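Local coordinates for protein acetolactate synthase isozyme 1 large subunit (Escherichia coli, PDB 6LPI) that serves as the large subunit of a thiamine diphosphate-dependent enzyme and binds thiamine diphosphate, a magnesium ion and flavin-adenine dinucleotide, at residues E472-H478 with A491-G496. Sequence-based numbering, arbitrary orientation.
Sequences EALGLVH and AATYPG. With TPP (thiamine diphosphate), chain J.
Ala473 and Thr493 face each other in a single beta bridge, where the loop that ends at helix 476-484 is met by the loop that follows the same helix. One backbone hydrogen bond joins the two, from Leu474 N to Ala492 O (2.8 Å), and Ala473 CA adds a CA-H...O contact to the same oxygen.

Apolar contacts flank this bond. The side chain of Leu474 runs between thiamine diphosphate and the second loop: CD1 lies 4.2 Å from Ala492 CB, while CD2 meets the hydroxyl OH of Tyr494 and CM4 of thiamine diphosphate. Leucine and tyrosine cross at about a right angle. With CG anti to its carbonyl carbon (chi1 -56°), the tyrosine sets its ring obliquely against the backbone of Glu472 and Ala473, its CD2 3.5 Å from Ala473 N. Val477 divides its branches, CG1 packing on Ala492 CB (3.8 Å) and CG2 on CM4 of thiamine diphosphate (3.6 Å).

A polar group makes a further van der Waals contact at the outer end, where the extended chain of Glu472 brings its carboxylate against Gly496 CA.

Leu476 N lies 3.1 Å from O2B of the diphosphate, and Gly475, at the N-cap position, lies beside the same oxygen. Ala473 N is hydrogen-bonded to Asp444, a ligand of the magnesium ion. The two segments flank helix 476-484, after strand 464-470 of the parallel sheet in the C-terminal thiamine diphosphate-binding domain, and their contact joins the thiamine diphosphate-lining start of that helix to the chain that leads on to helix 500-506.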
ATOM      1  N   GLU B 472     -22.936 -10.950  11.454  1.00 55.22           N
ATOM      2  CA  GLU B 472     -23.791  -9.931  12.070  1.00 65.29           C
ATOM      3  C   GLU B 472     -23.078  -9.259  13.243  1.00 70.09           C
ATOM      4  O   GLU B 472     -23.537  -9.258  14.383  1.00 78.85           O
ATOM      5  CB  GLU B 472     -25.157 -10.514  12.428  1.00 69.88           C
ATOM      6  CG  GLU B 472     -25.668 -11.386  11.250  1.00 85.48           C
ATOM      7  CD  GLU B 472     -27.173 -11.623  11.215  1.00 97.55           C
ATOM      8  OE1 GLU B 472     -27.760 -11.563  10.101  1.00 96.47           O
ATOM      9  OE2 GLU B 472     -27.780 -11.772  12.300  1.00106.89           O
ATOM     10  N   ALA B 473     -21.920  -8.685  12.911  1.00 61.91           N
ATOM     11  CA  ALA B 473     -20.982  -8.078  13.848  1.00 66.61           C
ATOM     12  C   ALA B 473     -19.893  -7.340  13.068  1.00 67.05           C
ATOM     13  O   ALA B 473     -19.567  -7.693  11.926  1.00 46.35           O
ATOM     14  CB  ALA B 473     -20.350  -9.123  14.778  1.00 59.68           C
ATOM     15  N   LEU B 474     -19.300  -6.332  13.721  1.00 62.59           N
ATOM     16  CA  LEU B 474     -18.047  -5.796  13.210  1.00 58.74           C
ATOM     17  C   LEU B 474     -17.025  -6.912  13.318  1.00 62.72           C
ATOM     18  O   LEU B 474     -16.632  -7.472  12.296  1.00 70.08           O
ATOM     19  CB  LEU B 474     -17.638  -4.528  13.952  1.00 57.11           C
ATOM     20  CG  LEU B 474     -18.580  -3.372  13.565  1.00 59.95           C
ATOM     21  CD1 LEU B 474     -18.492  -2.163  14.470  1.00 59.20           C
ATOM     22  CD2 LEU B 474     -18.289  -2.941  12.118  1.00 57.01           C
ATOM     23  N   GLY B 475     -16.634  -7.318  14.508  1.00 48.78           N
ATOM     24  CA  GLY B 475     -16.042  -8.643  14.539  1.00 51.10           C
ATOM     25  C   GLY B 475     -14.596  -8.655  14.951  1.00 52.90           C
ATOM     26  O   GLY B 475     -14.208  -9.408  15.845  1.00 49.82           O
ATOM     27  N   LEU B 476     -13.767  -7.885  14.252  1.00 55.35           N
ATOM     28  CA  LEU B 476     -12.412  -7.695  14.740  1.00 53.90           C
ATOM     29  C   LEU B 476     -12.466  -6.842  16.003  1.00 55.80           C
ATOM     30  O   LEU B 476     -11.770  -7.118  16.990  1.00 61.38           O
ATOM     31  CB  LEU B 476     -11.563  -7.072  13.638  1.00 53.08           C
ATOM     32  CG  LEU B 476     -10.040  -7.146  13.603  1.00 44.23           C
ATOM     33  CD1 LEU B 476      -9.414  -6.111  14.505  1.00 53.70           C
ATOM     34  CD2 LEU B 476      -9.622  -8.544  13.972  1.00 39.20           C
ATOM     35  N   VAL B 477     -13.350  -5.835  16.000  1.00 55.34           N
ATOM     36  CA  VAL B 477     -13.670  -5.091  17.215  1.00 57.77           C
ATOM     37  C   VAL B 477     -14.281  -6.027  18.250  1.00 57.97           C
ATOM     38  O   VAL B 477     -13.872  -6.037  19.410  1.00 62.71           O
ATOM     39  CB  VAL B 477     -14.618  -3.914  16.901  1.00 61.50           C
ATOM     40  CG1 VAL B 477     -15.162  -3.318  18.175  1.00 62.24           C
ATOM     41  CG2 VAL B 477     -13.930  -2.841  16.082  1.00 60.16           C
ATOM     42  N   HIS B 478     -15.249  -6.853  17.835  1.00 57.78           N
ATOM     43  CA  HIS B 478     -15.899  -7.802  18.749  1.00 58.35           C
ATOM     44  C   HIS B 478     -14.868  -8.638  19.496  1.00 61.72           C
ATOM     45  O   HIS B 478     -14.995  -8.889  20.704  1.00 64.03           O
ATOM     46  CB  HIS B 478     -16.835  -8.703  17.939  1.00 53.26           C
ATOM     47  CG  HIS B 478     -17.688  -9.624  18.751  1.00 55.58           C
ATOM     48  ND1 HIS B 478     -17.175 -10.688  19.462  1.00 57.78           N
ATOM     49  CD2 HIS B 478     -19.032  -9.669  18.919  1.00 53.18           C
ATOM     50  CE1 HIS B 478     -18.165 -11.334  20.055  1.00 57.54           C
ATOM     51  NE2 HIS B 478     -19.301 -10.737  19.740  1.00 57.18           N
ATOM     52  N   ALA B 491     -21.382  -1.557  20.779  1.00 53.90           N
ATOM     53  CA  ALA B 491     -21.461  -0.850  19.500  1.00 56.18           C
ATOM     54  C   ALA B 491     -20.820  -1.630  18.347  1.00 59.41           C
ATOM     55  O   ALA B 491     -20.369  -1.038  17.356  1.00 56.70           O
ATOM     56  CB  ALA B 491     -20.822   0.532  19.623  1.00 56.56           C
ATOM     57  N   ALA B 492     -20.798  -2.964  18.447  1.00 60.22           N
ATOM     58  CA  ALA B 492     -20.138  -3.804  17.453  1.00 57.00           C
ATOM     59  C   ALA B 492     -21.019  -4.932  16.921  1.00 64.45           C
ATOM     60  O   ALA B 492     -20.507  -5.833  16.245  1.00 64.54           O
ATOM     61  CB  ALA B 492     -18.842  -4.392  18.029  1.00 47.53           C
ATOM     62  N   THR B 493     -22.319  -4.908  17.193  1.00 66.15           N
ATOM     63  CA  THR B 493     -23.228  -5.950  16.742  1.00 64.79           C
ATOM     64  C   THR B 493     -24.362  -5.320  15.943  1.00 58.13           C
ATOM     65  O   THR B 493     -24.629  -4.120  16.065  1.00 54.19           O
ATOM     66  CB  THR B 493     -23.783  -6.755  17.928  1.00 58.52           C
ATOM     67  OG1 THR B 493     -24.088  -5.862  19.005  1.00 59.11           O
ATOM     68  CG2 THR B 493     -22.755  -7.760  18.400  1.00 55.46           C
ATOM     69  N   TYR B 494     -24.961  -6.122  15.054  1.00 55.88           N
ATOM     70  CA  TYR B 494     -26.107  -5.779  14.222  1.00 55.34           C
ATOM     71  C   TYR B 494     -27.269  -6.727  14.518  1.00 58.73           C
ATOM     72  O   TYR B 494     -27.046  -7.893  14.864  1.00 60.05           O
ATOM     73  CB  TYR B 494     -25.758  -5.877  12.735  1.00 53.96           C
ATOM     74  CG  TYR B 494     -24.593  -5.051  12.263  1.00 51.13           C
ATOM     75  CD1 TYR B 494     -24.610  -3.663  12.293  1.00 53.03           C
ATOM     76  CD2 TYR B 494     -23.445  -5.680  11.800  1.00 58.53           C
ATOM     77  CE1 TYR B 494     -23.505  -2.924  11.848  1.00 47.07           C
ATOM     78  CE2 TYR B 494     -22.347  -4.957  11.361  1.00 56.09           C
ATOM     79  CZ  TYR B 494     -22.376  -3.590  11.381  1.00 53.69           C
ATOM     80  OH  TYR B 494     -21.260  -2.924  10.920  1.00 56.02           O
ATOM     81  N   PRO B 495     -28.516  -6.273  14.357  1.00 61.57           N
ATOM     82  CA  PRO B 495     -29.667  -7.146  14.675  1.00 69.98           C
ATOM     83  C   PRO B 495     -29.915  -8.279  13.690  1.00 76.34           C
ATOM     84  O   PRO B 495     -30.488  -9.307  14.078  1.00 79.87           O
ATOM     85  CB  PRO B 495     -30.854  -6.174  14.680  1.00 71.97           C
ATOM     86  CG  PRO B 495     -30.243  -4.785  14.689  1.00 62.35           C
ATOM     87  CD  PRO B 495     -28.938  -4.911  13.998  1.00 59.44           C
ATOM     88  N   GLY B 496     -29.510  -8.131  12.433  1.00 80.04           N
ATOM     89  CA  GLY B 496     -29.782  -9.146  11.437  1.00 84.06           C
ATOM     90  C   GLY B 496     -31.111  -8.945  10.744  1.00 87.60           C
ATOM     91  O   GLY B 496     -31.767  -9.924  10.362  1.00 84.37           O
TER
HETATM   92  N1' TPP J 602     -13.852   2.147  10.249  1.00 31.71           N
HETATM   93  C2' TPP J 602     -13.188   1.979   9.047  1.00 35.82           C
HETATM   94  CM2 TPP J 602     -13.554   2.783   7.835  1.00 37.67           C
HETATM   95  N3' TPP J 602     -12.163   1.073   8.932  1.00 36.20           N
HETATM   96  C4' TPP J 602     -11.762   0.335  10.010  1.00 32.72           C
HETATM   97  N4' TPP J 602     -10.751  -0.513   9.827  1.00 30.60           N
HETATM   98  C5' TPP J 602     -12.425   0.494  11.231  1.00 28.97           C
HETATM   99  C6' TPP J 602     -13.473   1.403  11.335  1.00 23.86           C
HETATM  100  C7' TPP J 602     -12.038  -0.337  12.438  1.00 33.11           C
HETATM  101  N3  TPP J 602     -12.351  -1.711  12.151  1.00 34.84           N
HETATM  102  C2  TPP J 602     -11.421  -2.604  11.673  1.00 44.43           C
HETATM  103  S1  TPP J 602     -11.992  -4.070  11.408  1.00 45.41           S
HETATM  104  C5  TPP J 602     -13.465  -3.628  11.901  1.00 44.54           C
HETATM  105  C4  TPP J 602     -13.558  -2.310  12.276  1.00 34.90           C
HETATM  106  CM4 TPP J 602     -14.832  -1.708  12.762  1.00 44.18           C
HETATM  107  C6  TPP J 602     -14.566  -4.661  11.891  1.00 45.41           C
HETATM  108  C7  TPP J 602     -14.690  -5.353  10.534  1.00 50.63           C
HETATM  109  O7  TPP J 602     -16.058  -5.603  10.296  1.00 48.63           O
HETATM  110  PA  TPP J 602     -16.541  -6.723   9.239  1.00 49.27           P
HETATM  111  O1A TPP J 602     -16.668  -6.154   7.852  1.00 41.74           O
HETATM  112  O2A TPP J 602     -17.864  -7.238   9.776  1.00 56.10           O
HETATM  113  O3A TPP J 602     -15.406  -7.863   9.180  1.00 48.52           O
HETATM  114  PB  TPP J 602     -15.369  -9.154  10.177  1.00 54.88           P
HETATM  115  O1B TPP J 602     -14.724 -10.330   9.442  1.00 40.72           O
HETATM  116  O2B TPP J 602     -14.600  -8.884  11.447  1.00 51.72           O
HETATM  117  O3B TPP J 602     -16.779  -9.475  10.629  1.00 60.79           O